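Local coordinates for Cyp101j2 (Sphingobium yanoikuyae, PDB 5KYO), which is a haem-containing cytochrome P450 monooxygenase that probably hydroxylates the monoterpenoid 1,8-cineole, at residues Y118-L123 against A260-I265. Numbering follows the deposited sequence.
With HEM (protoporphyrin IX containing Fe), chain G.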
# COMPACT_ATOMS: atom_id res chain seq x y z
N TYR A 118 -9.95 -8.48 -10.44
CA TYR A 118 -9.91 -8.11 -9.03
C TYR A 118 -11.01 -7.14 -8.58
O TYR A 118 -11.09 -6.81 -7.39
CB TYR A 118 -8.54 -7.52 -8.70
CG TYR A 118 -7.46 -8.57 -8.67
CD1 TYR A 118 -7.11 -9.20 -7.47
CD2 TYR A 118 -6.80 -8.95 -9.83
CE1 TYR A 118 -6.12 -10.17 -7.44
CE2 TYR A 118 -5.81 -9.93 -9.80
CZ TYR A 118 -5.48 -10.53 -8.60
OH TYR A 118 -4.50 -11.51 -8.57
N ARG A 119 -11.86 -6.70 -9.51
CA ARG A 119 -12.97 -5.81 -9.17
C ARG A 119 -13.91 -6.46 -8.15
O ARG A 119 -14.50 -7.50 -8.43
CB ARG A 119 -13.76 -5.44 -10.43
CG ARG A 119 -14.88 -4.45 -10.18
CD ARG A 119 -15.63 -4.11 -11.48
NE ARG A 119 -14.72 -3.79 -12.59
CZ ARG A 119 -14.69 -4.46 -13.73
NH1 ARG A 119 -15.54 -5.46 -13.94
NH2 ARG A 119 -13.83 -4.13 -14.69
N LEU A 120 -14.04 -5.83 -6.98
CA LEU A 120 -14.82 -6.40 -5.89
C LEU A 120 -15.44 -5.29 -5.04
O LEU A 120 -14.73 -4.44 -4.50
CB LEU A 120 -13.93 -7.30 -5.03
CG LEU A 120 -14.57 -8.33 -4.10
CD1 LEU A 120 -15.33 -9.37 -4.90
CD2 LEU A 120 -13.51 -9.00 -3.24
N ILE A 121 -16.76 -5.27 -4.94
CA ILE A 121 -17.42 -4.27 -4.08
C ILE A 121 -17.02 -4.54 -2.63
O ILE A 121 -16.79 -5.69 -2.27
CB ILE A 121 -18.96 -4.29 -4.25
CG1 ILE A 121 -19.60 -5.43 -3.46
CG2 ILE A 121 -19.33 -4.39 -5.72
CD1 ILE A 121 -21.09 -5.43 -3.54
N PRO A 122 -16.92 -3.49 -1.80
CA PRO A 122 -17.21 -2.06 -2.05
C PRO A 122 -16.04 -1.20 -2.54
O PRO A 122 -16.23 -0.01 -2.75
CB PRO A 122 -17.63 -1.56 -0.68
CG PRO A 122 -16.73 -2.36 0.27
CD PRO A 122 -16.62 -3.73 -0.37
N LEU A 123 -14.85 -1.76 -2.70
CA LEU A 123 -13.70 -0.95 -3.10
C LEU A 123 -13.88 -0.43 -4.53
O LEU A 123 -13.33 0.61 -4.91
CB LEU A 123 -12.41 -1.74 -2.98
CG LEU A 123 -11.68 -1.63 -1.63
CD1 LEU A 123 -12.64 -1.87 -0.46
CD2 LEU A 123 -10.49 -2.58 -1.57
N ALA A 260 -19.26 -8.89 3.94
CA ALA A 260 -18.32 -9.04 5.03
C ALA A 260 -17.09 -9.85 4.59
O ALA A 260 -15.97 -9.54 4.99
CB ALA A 260 -18.99 -9.68 6.24
N GLU A 261 -17.31 -10.88 3.77
CA GLU A 261 -16.21 -11.68 3.25
C GLU A 261 -15.31 -10.82 2.37
O GLU A 261 -14.08 -10.86 2.49
CB GLU A 261 -16.74 -12.88 2.46
CG GLU A 261 -17.33 -13.97 3.30
CD GLU A 261 -18.40 -14.77 2.56
OE1 GLU A 261 -18.58 -14.58 1.33
OE2 GLU A 261 -19.06 -15.59 3.22
N ASN A 262 -15.93 -10.03 1.48
CA ASN A 262 -15.21 -9.15 0.58
C ASN A 262 -14.34 -8.19 1.37
O ASN A 262 -13.17 -7.99 1.06
CB ASN A 262 -16.18 -8.39 -0.33
CG ASN A 262 -16.72 -9.25 -1.46
OD1 ASN A 262 -16.44 -10.45 -1.52
ND2 ASN A 262 -17.47 -8.64 -2.37
N ILE A 263 -14.91 -7.62 2.43
CA ILE A 263 -14.20 -6.64 3.25
C ILE A 263 -13.02 -7.27 3.99
O ILE A 263 -11.92 -6.69 4.01
CB ILE A 263 -15.14 -5.95 4.24
CG1 ILE A 263 -16.16 -5.09 3.51
CG2 ILE A 263 -14.34 -5.10 5.21
CD1 ILE A 263 -17.16 -4.43 4.42
N CYS A 264 -13.24 -8.43 4.61
CA CYS A 264 -12.15 -9.19 5.25
C CYS A 264 -10.95 -9.41 4.32
O CYS A 264 -9.80 -9.18 4.73
CB CYS A 264 -12.64 -10.54 5.75
SG CYS A 264 -13.64 -10.43 7.26
N ILE A 265 -11.22 -9.86 3.09
CA ILE A 265 -10.16 -10.11 2.10
C ILE A 265 -9.44 -8.81 1.75
O ILE A 265 -8.19 -8.74 1.69
CB ILE A 265 -10.71 -10.73 0.79
CG1 ILE A 265 -11.30 -12.12 1.03
CG2 ILE A 265 -9.60 -10.77 -0.31
CD1 ILE A 265 -12.19 -12.68 -0.13
CHA HEM G . -6.69 2.05 0.49
CHB HEM G . -1.90 2.74 0.81
CHC HEM G . -1.82 0.05 4.89
CHD HEM G . -6.34 -1.37 3.99
C1A HEM G . -5.43 2.54 0.23
C2A HEM G . -5.06 3.50 -0.80
C3A HEM G . -3.72 3.67 -0.71
C4A HEM G . -3.21 2.85 0.38
CMA HEM G . -2.87 4.62 -1.59
CAA HEM G . -5.98 4.21 -1.82
CBA HEM G . -6.31 3.34 -3.03
CGA HEM G . -7.11 4.11 -4.04
O1A HEM G . -6.61 5.14 -4.57
O2A HEM G . -8.27 3.71 -4.34
C1B HEM G . -1.47 2.12 1.98
C2B HEM G . -0.14 2.20 2.57
C3B HEM G . -0.13 1.45 3.69
C4B HEM G . -1.44 0.87 3.84
CMB HEM G . 1.05 3.01 2.01
CAB HEM G . 1.01 1.18 4.72
CBB HEM G . 2.21 1.76 4.73
C1C HEM G . -3.05 -0.54 5.02
C2C HEM G . -3.49 -1.36 6.13
C3C HEM G . -4.74 -1.77 5.87
C4C HEM G . -5.13 -1.19 4.60
CMC HEM G . -2.59 -1.69 7.34
CAC HEM G . -5.70 -2.65 6.69
CBC HEM G . -5.49 -3.07 7.94
C1D HEM G . -6.85 -0.63 2.95
C2D HEM G . -8.17 -0.80 2.35
C3D HEM G . -8.26 0.28 1.29
C4D HEM G . -7.00 0.99 1.32
CMD HEM G . -9.32 -1.79 2.67
CAD HEM G . -9.46 0.52 0.36
CBD HEM G . -10.25 1.76 0.79
CGD HEM G . -11.42 1.94 -0.16
O1D HEM G . -12.58 2.12 0.29
O2D HEM G . -11.17 1.88 -1.39
NA HEM G . -4.28 2.18 0.93
NB HEM G . -2.23 1.29 2.79
NC HEM G . -4.08 -0.44 4.11
ND HEM G . -6.21 0.42 2.30
FE HEM G . -4.25 1.00 2.62
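Leu120 sets its branch point and both methyls over one face of the Asn262 carboxamide, its CG 3.5 Å from the amide CG of Asn262. CD1 of Leu120 comes 3.4 Å from ND2 of Asn262, while CD2 stays farther from that nitrogen. With CG of Leu120 anti to the backbone N (chi1 -161°), the branched end is swung onto the helix. The same amide makes the polar link. ND2 of Asn262 donates to O of Ile121 at 3.0 Å, a bent bond (N-H...O 144°) with the acceptor 22° out of the amide plane, on the side where Leu120 sits. That carbonyl belongs to the cis peptide before Pro122 and also takes a weak bond from Gln266; OD1 of Asn262 accepts from Arg223, so both ends of the buried amide have partners. In the P450 fold this joins the loop between the B' and C helices to the first half of the long distal helix, residues 257-270. Glu261, one residue back, forms salt bridges to Arg223 and Arg227 of helix 215-235. Losing this amide to an alanine is likely to take from the Ile121 carbonyl its ND2 donor and from Arg223 an acceptor, and to remove the flat surface on which Leu120 packs. On the haem side of the amide, Pro122 and Ile263 cross at about a right angle, CD of Pro122 4.1 Å from CG1 of Ile263. Beyond the proline, Leu123 carries the loop to the haem, its CG 3.6 Å from propionate oxygen O2D of HEM.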